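Local coordinates for Mono(ADP-ribosyl)transferase SpvB (Salmonella typhimurium, PDB 2GWM), which is a toxin whose ADP-ribosyltransferase domain, the part held in this chain, probably transfers ADP-ribose from NAD+ to an arginine of actin and so blocks filament assembly, at residues Q6-R9 / Y10-A13; E35-S39 / R40-S44; N55-S58 / V59-N62; I126-E129 / K130-G134; T184-T187 / N188-K191. All coordinates share one frame; numbering follows the deposited sequence.

Contact 1 (Q6-R9 / Y10-A13); sequences QALR and YYSA
Leu-8 and Tyr-11 meet one turn apart on the alpha-helix 3-24, which opens this ADP-ribosyltransferase domain. The methyl CD1 of Leu-8 approaches ring atom CD2 of Tyr-11 at 4.3 Å, a loose apolar touch between residues i and i+3. With CG anti to the backbone N (chi1 171°), the Tyr-11 ring turns its edge to the carbonyl of Leu-8, whose oxygen lies near the ring plane. Tyr-10, although its neighbour, leaves the helix on a different side. Its ring reaches Tyr-60 and its hydroxyl hydrogen-bonds Thr-36, whereas the ring of Tyr-11 is buried, touching Ile-64, Phe-109 and Leu-150, with its hydroxyl held by Asn-20. Arg-9 runs outward, extended from CG to NE, to a salt bridge with Glu-1, while Ser-12 bonds through OG to the backbone N of His-142. The Ser-12 side chain is also about 5 Å from that of Glu-148, a predicted active-site residue, so this part of the helix borders the probable catalytic region. Underneath, four successive backbone bonds hold the turn, the straightest joining Tyr-11 N to Ala-7 O at 2.9 Å. Leu-8 O accepts its bond from Ser-12 N; toward Tyr-11 that oxygen makes only a packing contact, with CB of Tyr-11 at 3.3 Å from Leu-8 O.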
loop_
_atom_site.group_PDB
_atom_site.type_symbol
_atom_site.label_atom_id
_atom_site.label_comp_id
_atom_site.label_asym_id
_atom_site.label_seq_id
_atom_site.Cartn_x
_atom_site.Cartn_y
_atom_site.Cartn_z
ATOM N N GLN A 6 7.872 16.736 -2.816
ATOM C CA GLN A 6 6.659 17.465 -2.519
ATOM C C GLN A 6 5.418 16.753 -3.077
ATOM O O GLN A 6 4.355 16.768 -2.447
ATOM C CB GLN A 6 6.755 18.882 -3.089
ATOM C CG GLN A 6 7.789 19.754 -2.442
ATOM C CD GLN A 6 7.757 21.161 -3.016
ATOM O OE1 GLN A 6 6.752 21.864 -2.878
ATOM N NE2 GLN A 6 8.839 21.577 -3.666
ATOM N N ALA A 7 5.547 16.146 -4.242
ATOM C CA ALA A 7 4.440 15.345 -4.779
ATOM C C ALA A 7 4.130 14.139 -3.888
ATOM O O ALA A 7 2.989 13.860 -3.662
ATOM C CB ALA A 7 4.693 14.943 -6.178
ATOM N N LEU A 8 5.166 13.478 -3.371
ATOM C CA LEU A 8 4.973 12.386 -2.419
ATOM C C LEU A 8 4.298 12.838 -1.152
ATOM O O LEU A 8 3.417 12.135 -0.591
ATOM C CB LEU A 8 6.336 11.746 -2.098
ATOM C CG LEU A 8 6.319 10.592 -1.040
ATOM C CD1 LEU A 8 5.427 9.469 -1.520
ATOM C CD2 LEU A 8 7.742 10.132 -0.869
ATOM N N ARG A 9 4.664 14.001 -0.640
ATOM C CA ARG A 9 3.949 14.568 0.517
ATOM C C ARG A 9 2.467 14.718 0.220
ATOM O O ARG A 9 1.621 14.365 1.038
ATOM C CB ARG A 9 4.542 15.927 0.916
ATOM C CG ARG A 9 5.961 15.881 1.497
ATOM C CD ARG A 9 6.457 17.292 1.905
ATOM N NE ARG A 9 7.750 17.211 2.551
ATOM C CZ ARG A 9 7.958 16.847 3.824
ATOM N NH1 ARG A 9 6.952 16.568 4.659
ATOM N NH2 ARG A 9 9.212 16.772 4.279
ATOM N N TYR A 10 2.136 15.220 -0.971
ATOM C CA TYR A 10 0.739 15.389 -1.354
ATOM C C TYR A 10 0.020 14.052 -1.476
ATOM O O TYR A 10 -1.109 13.912 -1.046
ATOM C CB TYR A 10 0.680 16.147 -2.688
ATOM C CG TYR A 10 -0.718 16.382 -3.139
ATOM C CD1 TYR A 10 -1.411 17.495 -2.745
ATOM C CD2 TYR A 10 -1.353 15.477 -3.982
ATOM C CE1 TYR A 10 -2.701 17.690 -3.154
ATOM C CE2 TYR A 10 -2.651 15.644 -4.376
ATOM C CZ TYR A 10 -3.319 16.780 -4.005
ATOM O OH TYR A 10 -4.614 17.045 -4.427
ATOM N N TYR A 11 0.658 13.066 -2.093
ATOM C CA TYR A 11 0.177 11.691 -2.133
ATOM C C TYR A 11 -0.224 11.246 -0.723
ATOM O O TYR A 11 -1.307 10.727 -0.518
ATOM C CB TYR A 11 1.290 10.764 -2.673
ATOM C CG TYR A 11 0.869 9.335 -2.502
ATOM C CD1 TYR A 11 0.108 8.695 -3.457
ATOM C CD2 TYR A 11 1.205 8.639 -1.360
ATOM C CE1 TYR A 11 -0.329 7.373 -3.250
ATOM C CE2 TYR A 11 0.744 7.325 -1.158
ATOM C CZ TYR A 11 -0.021 6.716 -2.082
ATOM O OH TYR A 11 -0.466 5.414 -1.839
ATOM N N SER A 12 0.705 11.388 0.206
ATOM C CA SER A 12 0.470 10.947 1.593
ATOM C C SER A 12 -0.738 11.657 2.229
ATOM O O SER A 12 -1.533 11.046 2.931
ATOM C CB SER A 12 1.753 11.123 2.426
ATOM O OG SER A 12 1.549 10.832 3.803
ATOM N N ALA A 13 -0.829 12.959 2.009
ATOM C CA ALA A 13 -1.908 13.748 2.590
ATOM C C ALA A 13 -3.260 13.437 1.990
ATOM O O ALA A 13 -4.266 13.328 2.700
ATOM C CB ALA A 13 -1.629 15.183 2.378
#

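Contact 2 (E35-S39 / R40-S44); sequences ETLLS and RDYLS. With SO4 (sulfate ion), chain B.
Arg-40 folds back against Thr-36, one turn earlier, as helix 30-39 ends. Its CB and CG both pass close to the Thr-36 carbonyl, CG lying 3.4 Å from Thr-36 O, and that same oxygen accepts the Arg-40 backbone N-H. The next atom, CD, runs beside the methyl CG2 of Thr-36 at 4.1 Å, the two side chains pointing the same way. A bend at chi3 (65°) then turns the guanidinium toward a sulfate ion, probably taken from the crystallisation liquor. NH1 gives a nearly straight bond (164°) to sulfate O2, which lies in the guanidinium plane at its edge. NH2 donates to sulfate O1 at 2.8 Å, so the two terminal nitrogens hold the anion by two of its oxygens. Beyond the arginine, Asp-41 takes positive phi (71°) and reverses the chain. Its N bonds to Leu-38 O at 3.0 Å. Tyr-42 N makes a weak bond to Leu-37 O, and Leu-43 N also bonds to Leu-37 O at 3.2 Å, from above the carbonyl plane. The side chains close over this turn: Leu-37 CD2 touches Tyr-42 CD2 at 3.9 Å, the two side chains crossing at about a right angle, and Leu-37 CD1 meets Leu-43 CD1. Tyr-42 OH is anchored by Asp-63 of helix 50-69. These features are consistent with a Schellman motif at the helix C terminus, its six-to-one bond weak.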
loop_
_atom_site.group_PDB
_atom_site.type_symbol
_atom_site.label_atom_id
_atom_site.label_comp_id
_atom_site.label_asym_id
_atom_site.label_seq_id
_atom_site.Cartn_x
_atom_site.Cartn_y
_atom_site.Cartn_z
ATOM N N GLU A 35 -8.848 18.104 -10.830
ATOM C CA GLU A 35 -8.635 19.259 -10.023
ATOM C C GLU A 35 -7.211 19.286 -9.452
ATOM O O GLU A 35 -6.574 20.330 -9.377
ATOM C CB GLU A 35 -9.727 19.394 -8.939
ATOM C CG GLU A 35 -10.115 20.781 -8.650
ATOM C CD GLU A 35 -10.576 21.594 -9.883
ATOM O OE1 GLU A 35 -11.537 21.203 -10.618
ATOM O OE2 GLU A 35 -9.951 22.646 -10.115
ATOM N N THR A 36 -6.717 18.118 -9.050
ATOM C CA THR A 36 -5.335 17.962 -8.616
ATOM C C THR A 36 -4.321 18.319 -9.687
ATOM O O THR A 36 -3.348 19.034 -9.455
ATOM C CB THR A 36 -5.097 16.549 -8.088
ATOM O OG1 THR A 36 -5.854 16.353 -6.878
ATOM C CG2 THR A 36 -3.594 16.278 -7.908
ATOM N N LEU A 37 -4.538 17.807 -10.885
ATOM C CA LEU A 37 -3.627 18.111 -11.973
ATOM C C LEU A 37 -3.567 19.586 -12.280
ATOM O O LEU A 37 -2.489 20.129 -12.552
ATOM C CB LEU A 37 -3.975 17.300 -13.186
ATOM C CG LEU A 37 -3.853 15.781 -12.987
ATOM C CD1 LEU A 37 -4.436 15.096 -14.225
ATOM C CD2 LEU A 37 -2.434 15.304 -12.746
ATOM N N LEU A 38 -4.708 20.249 -12.183
ATOM C CA LEU A 38 -4.765 21.688 -12.477
ATOM C C LEU A 38 -4.050 22.427 -11.341
ATOM O O LEU A 38 -3.193 23.284 -11.592
ATOM C CB LEU A 38 -6.201 22.165 -12.622
ATOM C CG LEU A 38 -6.403 23.668 -12.523
ATOM C CD1 LEU A 38 -5.639 24.368 -13.607
ATOM C CD2 LEU A 38 -7.872 24.030 -12.586
ATOM N N SER A 39 -4.397 22.111 -10.098
ATOM C CA SER A 39 -3.847 22.832 -8.964
ATOM C C SER A 39 -2.339 22.678 -8.802
ATOM O O SER A 39 -1.666 23.556 -8.305
ATOM C CB SER A 39 -4.566 22.456 -7.681
ATOM O OG SER A 39 -4.408 21.114 -7.361
ATOM N N ARG A 40 -1.795 21.550 -9.227
ATOM C CA ARG A 40 -0.366 21.323 -9.144
ATOM C C ARG A 40 0.323 21.586 -10.493
ATOM O O ARG A 40 1.513 21.262 -10.700
ATOM C CB ARG A 40 -0.130 19.896 -8.661
ATOM C CG ARG A 40 -0.784 19.611 -7.353
ATOM C CD ARG A 40 -0.275 18.328 -6.677
ATOM N NE ARG A 40 1.145 18.419 -6.302
ATOM C CZ ARG A 40 1.621 19.001 -5.194
ATOM N NH1 ARG A 40 0.823 19.572 -4.321
ATOM N NH2 ARG A 40 2.936 19.022 -4.978
ATOM N N ASP A 41 -0.437 22.179 -11.421
ATOM C CA ASP A 41 0.089 22.723 -12.696
ATOM C C ASP A 41 0.537 21.731 -13.713
ATOM O O ASP A 41 1.123 22.124 -14.726
ATOM C CB ASP A 41 1.179 23.786 -12.446
ATOM C CG ASP A 41 0.686 24.913 -11.633
ATOM O OD1 ASP A 41 -0.409 25.444 -11.925
ATOM O OD2 ASP A 41 1.365 25.234 -10.629
ATOM N N TYR A 42 0.163 20.461 -13.556
ATOM C CA TYR A 42 0.420 19.541 -14.633
ATOM C C TYR A 42 -0.448 19.834 -15.849
ATOM O O TYR A 42 -0.093 19.484 -16.952
ATOM C CB TYR A 42 0.161 18.091 -14.191
ATOM C CG TYR A 42 1.065 17.577 -13.090
ATOM C CD1 TYR A 42 2.329 17.167 -13.371
ATOM C CD2 TYR A 42 0.640 17.521 -11.774
ATOM C CE1 TYR A 42 3.167 16.662 -12.400
ATOM C CE2 TYR A 42 1.463 17.018 -10.794
ATOM C CZ TYR A 42 2.741 16.610 -11.099
ATOM O OH TYR A 42 3.526 16.130 -10.061
ATOM N N LEU A 43 -1.605 20.416 -15.641
ATOM C CA LEU A 43 -2.463 20.862 -16.735
ATOM C C LEU A 43 -2.864 22.297 -16.533
ATOM O O LEU A 43 -2.920 22.780 -15.417
ATOM C CB LEU A 43 -3.724 20.019 -16.824
ATOM C CG LEU A 43 -3.474 18.528 -17.177
ATOM C CD1 LEU A 43 -4.791 17.809 -16.996
ATOM C CD2 LEU A 43 -2.937 18.379 -18.540
ATOM N N SER A 44 -3.168 22.987 -17.642
ATOM C CA SER A 44 -3.679 24.392 -17.562
ATOM C C SER A 44 -5.199 24.588 -17.292
ATOM O O SER A 44 -5.644 25.712 -16.946
ATOM C CB SER A 44 -3.290 25.175 -18.817
ATOM O OG SER A 44 -4.030 24.671 -19.911
HETATM S S SO4 B . 3.443 21.840 -2.709
HETATM O O1 SO4 B . 4.197 21.232 -3.800
HETATM O O2 SO4 B . 2.465 20.894 -2.118
HETATM O O3 SO4 B . 4.429 22.334 -1.729
HETATM O O4 SO4 B . 2.698 22.999 -3.224
HETATM O O HOH W 1 -2.085 26.136 -9.002
#

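Contact 3 (N55-S58 / V59-N62); sequences NAMS and VYIN
Met-57 and Tyr-60 touch one turn apart on helix 50-69, the sulfur SD coming to the ring edge, near its plane, at 4.3 Å from Tyr-60 CD2. The methionine's chi1 (-74°) and a similar chi2 bring SD to the tyrosine. Other side chains of the turn lean on carbonyl oxygens rather than on each other. Val-59 CG2 sits 3.2 Å from Asn-55 O, and both CG1 and CD1 of Ile-61 pass the carbonyl of Met-57, CD1 at 3.4 Å from Met-57 O. The amide of Asn-62 bends back over Ser-58 O, its CG 3.1 Å away, but the angle there is wrong for a bond from ND2. What sets all of these in place is the backbone: the N-H groups of Val-59, Tyr-60, Ile-61 and Asn-62 each bond to the carbonyl four residues earlier, Ile-61 N to Met-57 O, at 2.9 Å, and Tyr-60 N to Ala-56 O being nearly straight. Ser-58 OG adds a bond back to Lys-54 O. Further out, Met-57 packs on Leu-37 and Tyr-22, while Ile-61 rests on Ile-19 and Phe-109, joining this helix to helices 30-39 and 3-24. The contact is therefore apolar on its buried side, where dispersion probably contributes most, and its directed polar bonds lie almost wholly in the helix backbone.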
loop_
_atom_site.group_PDB
_atom_site.type_symbol
_atom_site.label_atom_id
_atom_site.label_comp_id
_atom_site.label_asym_id
_atom_site.label_seq_id
_atom_site.Cartn_x
_atom_site.Cartn_y
_atom_site.Cartn_z
ATOM N N ASN A 55 -1.650 11.468 -19.883
ATOM C CA ASN A 55 -0.217 11.843 -19.840
ATOM C C ASN A 55 0.148 12.605 -18.595
ATOM O O ASN A 55 1.192 12.377 -18.027
ATOM C CB ASN A 55 0.205 12.627 -21.083
ATOM C CG ASN A 55 0.159 11.784 -22.357
ATOM O OD1 ASN A 55 0.097 10.545 -22.320
ATOM N ND2 ASN A 55 0.200 12.451 -23.501
ATOM N N ALA A 56 -0.732 13.497 -18.139
ATOM C CA ALA A 56 -0.436 14.251 -16.959
ATOM C C ALA A 56 -0.476 13.378 -15.705
ATOM O O ALA A 56 0.331 13.563 -14.759
ATOM C CB ALA A 56 -1.421 15.437 -16.889
ATOM N N MET A 57 -1.445 12.472 -15.627
ATOM C CA MET A 57 -1.497 11.547 -14.520
ATOM C C MET A 57 -0.218 10.746 -14.438
ATOM O O MET A 57 0.268 10.491 -13.357
ATOM C CB MET A 57 -2.657 10.568 -14.681
ATOM C CG MET A 57 -3.983 11.240 -14.412
ATOM S SD MET A 57 -4.299 11.762 -12.691
ATOM C CE MET A 57 -4.571 10.211 -11.892
ATOM N N SER A 58 0.291 10.339 -15.586
ATOM C CA SER A 58 1.558 9.623 -15.604
ATOM C C SER A 58 2.676 10.385 -14.986
ATOM O O SER A 58 3.448 9.860 -14.196
ATOM C CB SER A 58 1.927 9.226 -17.040
ATOM O OG SER A 58 0.941 8.312 -17.604
ATOM N N VAL A 59 2.817 11.659 -15.367
ATOM C CA VAL A 59 3.890 12.437 -14.817
ATOM C C VAL A 59 3.754 12.603 -13.274
ATOM O O VAL A 59 4.721 12.564 -12.527
ATOM C CB VAL A 59 3.942 13.856 -15.483
ATOM C CG1 VAL A 59 5.194 14.568 -14.995
ATOM C CG2 VAL A 59 3.948 13.759 -16.999
ATOM N N TYR A 60 2.545 12.882 -12.827
ATOM C CA TYR A 60 2.214 13.038 -11.421
ATOM C C TYR A 60 2.590 11.759 -10.617
ATOM O O TYR A 60 3.283 11.819 -9.625
ATOM C CB TYR A 60 0.727 13.311 -11.397
ATOM C CG TYR A 60 0.052 13.337 -10.034
ATOM C CD1 TYR A 60 0.639 13.924 -8.919
ATOM C CD2 TYR A 60 -1.153 12.685 -9.879
ATOM C CE1 TYR A 60 -0.007 13.910 -7.684
ATOM C CE2 TYR A 60 -1.810 12.658 -8.653
ATOM C CZ TYR A 60 -1.226 13.276 -7.566
ATOM O OH TYR A 60 -1.886 13.225 -6.367
ATOM N N ILE A 61 2.148 10.618 -11.114
ATOM C CA ILE A 61 2.476 9.329 -10.485
ATOM C C ILE A 61 3.983 9.144 -10.471
ATOM O O ILE A 61 4.578 8.718 -9.471
ATOM C CB ILE A 61 1.781 8.180 -11.247
ATOM C CG1 ILE A 61 0.296 8.322 -10.929
ATOM C CG2 ILE A 61 2.250 6.852 -10.742
ATOM C CD1 ILE A 61 -0.541 7.595 -11.856
ATOM N N ASN A 62 4.641 9.420 -11.597
ATOM C CA ASN A 62 6.068 9.238 -11.659
ATOM C C ASN A 62 6.766 10.183 -10.716
ATOM O O ASN A 62 7.840 9.849 -10.217
ATOM C CB ASN A 62 6.545 9.450 -13.088
ATOM C CG ASN A 62 6.106 8.333 -14.034
ATOM O OD1 ASN A 62 5.889 7.205 -13.571
ATOM N ND2 ASN A 62 6.073 8.589 -15.329
#

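Contact 4 (I126-E129 / K130-G134); sequences IYLE and KGHKG
Leu-128 meets His-132 over a ring face near the end of strand 122-127. The interaction is a CH-pi contact: Leu-128 CD1 stands over one face of the imidazole, 3.8 Å from the ring centroid and displaced toward the NE2 side. His-132 reaches this place because its CG stands between the backbone N and the carbonyl carbon (chi1 65°), swinging the ring back over the leucine. At the ring edge, in plane, Glu-129 O lies 3.3 Å from His-132 CD2. Among the hydrogen bonds, Gly-134 N donates to His-132 ND1 close to the ring plane at 3.0 Å, which fixes the ring's rotation and is consistent with a neutral imidazole protonated at NE2. The backbone bond from His-132 N to Glu-129 O is weak. Water-mediated and ionic links hold the outer side: one water gives a hydrogen to Glu-129 OE1 at 2.6 Å and accepts from Lys-130 N, while the carboxylate also forms salt bridges with Arg-77 and, on strand 192-198, Arg-197. Leu-128 itself is buried against Val-79, Val-198 and Met-149, between the two sheets. Residues Glu-129 to His-132 form a type II beta turn, with Gly-131 at the third position taking positive phi (95°), and this turn connects the five-stranded sheet to strand 135-136 of the smaller one.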
loop_
_atom_site.group_PDB
_atom_site.type_symbol
_atom_site.label_atom_id
_atom_site.label_comp_id
_atom_site.label_asym_id
_atom_site.label_seq_id
_atom_site.Cartn_x
_atom_site.Cartn_y
_atom_site.Cartn_z
ATOM N N ILE A 126 4.740 -9.656 5.643
ATOM C CA ILE A 126 5.406 -9.483 4.343
ATOM C C ILE A 126 6.904 -9.436 4.466
ATOM O O ILE A 126 7.462 -8.440 4.942
ATOM C CB ILE A 126 4.901 -8.191 3.661
ATOM C CG1 ILE A 126 3.396 -8.169 3.523
ATOM C CG2 ILE A 126 5.540 -8.063 2.281
ATOM C CD1 ILE A 126 2.858 -6.864 3.002
ATOM N N TYR A 127 7.563 -10.514 4.055
ATOM C CA TYR A 127 9.004 -10.580 4.099
ATOM C C TYR A 127 9.625 -9.839 2.936
ATOM O O TYR A 127 9.133 -9.902 1.817
ATOM C CB TYR A 127 9.469 -12.019 4.095
ATOM C CG TYR A 127 9.056 -12.724 5.397
ATOM C CD1 TYR A 127 9.659 -12.381 6.601
ATOM C CD2 TYR A 127 8.013 -13.654 5.427
ATOM C CE1 TYR A 127 9.333 -13.018 7.773
ATOM C CE2 TYR A 127 7.636 -14.269 6.605
ATOM C CZ TYR A 127 8.283 -13.936 7.798
ATOM O OH TYR A 127 7.891 -14.585 8.966
ATOM N N LEU A 128 10.753 -9.221 3.196
ATOM C CA LEU A 128 11.455 -8.414 2.221
ATOM C C LEU A 128 12.848 -8.892 2.061
ATOM O O LEU A 128 13.453 -9.284 3.030
ATOM C CB LEU A 128 11.539 -6.960 2.706
ATOM C CG LEU A 128 10.184 -6.319 2.990
ATOM C CD1 LEU A 128 10.419 -4.899 3.492
ATOM C CD2 LEU A 128 9.218 -6.323 1.792
ATOM N N GLU A 129 13.350 -8.906 0.835
ATOM C CA GLU A 129 14.761 -9.182 0.578
ATOM C C GLU A 129 15.510 -7.893 0.312
ATOM O O GLU A 129 14.911 -6.884 -0.031
ATOM C CB GLU A 129 14.917 -10.117 -0.625
ATOM C CG GLU A 129 14.397 -11.506 -0.436
ATOM C CD GLU A 129 14.934 -12.152 0.808
ATOM O OE1 GLU A 129 16.196 -12.165 0.937
ATOM O OE2 GLU A 129 14.126 -12.634 1.647
ATOM N N LYS A 130 16.823 -7.928 0.478
ATOM C CA LYS A 130 17.645 -6.709 0.401
ATOM C C LYS A 130 17.493 -6.098 -0.955
ATOM O O LYS A 130 17.433 -6.808 -1.922
ATOM C CB LYS A 130 19.100 -7.037 0.625
ATOM C CG LYS A 130 19.494 -7.338 2.028
ATOM C CD LYS A 130 20.976 -7.725 2.004
ATOM C CE LYS A 130 21.474 -8.490 3.210
ATOM N NZ LYS A 130 22.901 -8.868 3.044
ATOM N N GLY A 131 17.349 -4.782 -1.019
ATOM C CA GLY A 131 17.306 -4.060 -2.303
ATOM C C GLY A 131 15.912 -3.804 -2.828
ATOM O O GLY A 131 15.720 -3.340 -3.964
ATOM N N HIS A 132 14.918 -4.145 -2.005
ATOM C CA HIS A 132 13.523 -3.951 -2.369
ATOM C C HIS A 132 13.225 -2.442 -2.514
ATOM O O HIS A 132 14.003 -1.620 -2.050
ATOM C CB HIS A 132 12.624 -4.564 -1.303
ATOM C CG HIS A 132 12.737 -3.880 0.021
ATOM N ND1 HIS A 132 12.054 -2.722 0.304
ATOM C CD2 HIS A 132 13.486 -4.153 1.118
ATOM C CE1 HIS A 132 12.357 -2.323 1.524
ATOM N NE2 HIS A 132 13.214 -3.181 2.050
ATOM N N LYS A 133 12.092 -2.113 -3.127
ATOM C CA LYS A 133 11.758 -0.717 -3.483
ATOM C C LYS A 133 10.976 0.035 -2.410
ATOM O O LYS A 133 10.608 1.186 -2.574
ATOM C CB LYS A 133 10.965 -0.711 -4.783
ATOM C CG LYS A 133 11.814 -1.086 -5.987
ATOM C CD LYS A 133 11.008 -0.924 -7.251
ATOM C CE LYS A 133 11.863 -1.181 -8.500
ATOM N NZ LYS A 133 12.837 -0.113 -8.732
ATOM N N GLY A 134 10.715 -0.612 -1.284
ATOM C CA GLY A 134 10.008 0.050 -0.232
ATOM C C GLY A 134 10.857 1.067 0.492
ATOM O O GLY A 134 12.063 0.870 0.680
HETATM O O HOH W 2 18.149 -10.503 0.785
#

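Contact 5 (T184-T187 / N188-K191); sequences TADT and NRIK
The carboxylate of Asp-186 and the amide of Asn-188 cross obliquely, their planes 77° apart, where the loop before strand 192-198 makes an Asx turn leading into a short 3-10 segment. Asn-188 N reaches Asp-186 OD1 at 2.9 Å from above the carboxylate plane, 55° out of it, and Asn-188 CB lies against the same oxygen. The two OD1 atoms, both acceptors, approach each other at 3.4 Å without a bond. Asp-186 sets this up by holding CG anti to its own nitrogen (chi1 -176°), which puts OD1 within bonding distance of Asn-188 N. Two backbone bonds wind the turn. Arg-189 N donates to Asp-186 O and Ile-190 N to Thr-187 O at 3.1 Å, each donor standing above the carbonyl plane, as suits the tight 3-10 winding. Asp-186 therefore binds the turn twice, by its side chain and by its carbonyl. Arg-189 lies along this carbonyl: its CG is 3.3 Å from Asp-186 O, and CD touches Asp-186 CB. The charged ends do not meet, Asp-186 OD2 and Arg-189 NE being 6.3 Å apart. On another side of the turn, Ile-190 CD1 crosses the Thr-187 side chain at 4.1 Å from CB, and Ile-190 is buried on Phe-170 and Leu-174 of helix 168-175. A bend at chi3 of Arg-189 brings its guanidinium back toward the start of the loop. There a single water gives a hydrogen to Thr-184 O at 2.7 Å and accepts from Asp-186 N, with Arg-189 NH1 unusually close, so that this last link is doubtful.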
loop_
_atom_site.group_PDB
_atom_site.type_symbol
_atom_site.label_atom_id
_atom_site.label_comp_id
_atom_site.label_asym_id
_atom_site.label_seq_id
_atom_site.Cartn_x
_atom_site.Cartn_y
_atom_site.Cartn_z
ATOM N N THR A 184 -10.116 0.403 19.265
ATOM C CA THR A 184 -11.014 -0.600 18.771
ATOM C C THR A 184 -10.298 -1.895 18.452
ATOM O O THR A 184 -10.815 -2.722 17.697
ATOM C CB THR A 184 -11.636 -0.114 17.494
ATOM O OG1 THR A 184 -10.556 0.131 16.548
ATOM C CG2 THR A 184 -12.549 1.081 17.807
ATOM N N ALA A 185 -9.090 -2.087 18.971
ATOM C CA ALA A 185 -8.351 -3.334 18.709
ATOM C C ALA A 185 -9.109 -4.539 19.234
ATOM O O ALA A 185 -9.487 -4.525 20.404
ATOM C CB ALA A 185 -7.014 -3.266 19.429
ATOM N N ASP A 186 -9.264 -5.568 18.382
ATOM C CA ASP A 186 -9.856 -6.866 18.815
ATOM C C ASP A 186 -9.358 -7.978 17.973
ATOM O O ASP A 186 -9.810 -8.159 16.862
ATOM C CB ASP A 186 -11.387 -6.822 18.731
ATOM C CG ASP A 186 -12.042 -8.116 19.272
ATOM O OD1 ASP A 186 -11.277 -9.052 19.716
ATOM O OD2 ASP A 186 -13.298 -8.200 19.283
ATOM N N THR A 187 -8.408 -8.740 18.509
ATOM C CA THR A 187 -7.852 -9.821 17.743
ATOM C C THR A 187 -8.846 -10.935 17.385
ATOM O O THR A 187 -8.542 -11.711 16.459
ATOM C CB THR A 187 -6.608 -10.460 18.398
ATOM O OG1 THR A 187 -6.989 -10.907 19.689
ATOM C CG2 THR A 187 -5.494 -9.452 18.458
ATOM N N ASN A 188 -9.986 -10.984 18.057
ATOM C CA ASN A 188 -10.964 -12.001 17.706
ATOM C C ASN A 188 -11.554 -11.795 16.309
ATOM O O ASN A 188 -12.162 -12.701 15.755
ATOM C CB ASN A 188 -12.058 -12.124 18.733
ATOM C CG ASN A 188 -11.541 -12.556 20.115
ATOM O OD1 ASN A 188 -11.975 -12.008 21.146
ATOM N ND2 ASN A 188 -10.606 -13.424 20.141
ATOM N N ARG A 189 -11.369 -10.585 15.758
ATOM C CA ARG A 189 -11.802 -10.258 14.393
ATOM C C ARG A 189 -10.951 -10.910 13.305
ATOM O O ARG A 189 -11.351 -10.971 12.164
ATOM C CB ARG A 189 -11.673 -8.745 14.140
ATOM C CG ARG A 189 -12.586 -7.915 15.016
ATOM C CD ARG A 189 -12.304 -6.370 14.889
ATOM N NE ARG A 189 -12.356 -5.984 13.492
ATOM C CZ ARG A 189 -11.566 -5.105 12.858
ATOM N NH1 ARG A 189 -10.571 -4.442 13.458
ATOM N NH2 ARG A 189 -11.787 -4.899 11.556
ATOM N N ILE A 190 -9.782 -11.423 13.667
ATOM C CA ILE A 190 -8.837 -11.893 12.684
ATOM C C ILE A 190 -9.204 -13.258 12.187
ATOM O O ILE A 190 -9.359 -14.194 13.009
ATOM C CB ILE A 190 -7.386 -11.874 13.213
ATOM C CG1 ILE A 190 -7.003 -10.448 13.662
ATOM C CG2 ILE A 190 -6.395 -12.406 12.202
ATOM C CD1 ILE A 190 -5.730 -10.419 14.419
ATOM N N LYS A 191 -9.277 -13.391 10.864
ATOM C CA LYS A 191 -9.601 -14.644 10.246
ATOM C C LYS A 191 -8.389 -15.413 9.753
ATOM O O LYS A 191 -8.353 -16.642 9.748
ATOM C CB LYS A 191 -10.538 -14.417 9.073
ATOM C CG LYS A 191 -11.070 -15.685 8.455
ATOM C CD LYS A 191 -12.542 -15.439 8.077
ATOM C CE LYS A 191 -13.293 -16.718 7.873
ATOM N NZ LYS A 191 -12.931 -17.324 6.572
HETATM O O HOH W 3 -9.683 -4.232 15.780
#

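How the contacts relate
From the N terminus the contacts follow in series, each closing before the next opens, so none nest or cross. Contacts 1 and 3 lie within single helices, contact 2 closes the end of helix 30-39, and contacts 4 and 5 are turns flanking strands. The first three form one cluster: contact 2 touches contact 1 where Tyr-10 CD1 packs at 3.4 Å from Arg-40 NH1, and contact 3 where Leu-43 CD2 meets Ala-56 CB. Together they join helices 3-24, 30-39 and 50-69. Contact 4 links the two sheets, about 25 Å from contact 3, centre to centre. Contact 5, leading into strand 192-198, lies across the chain's centre from contacts 2 and 3.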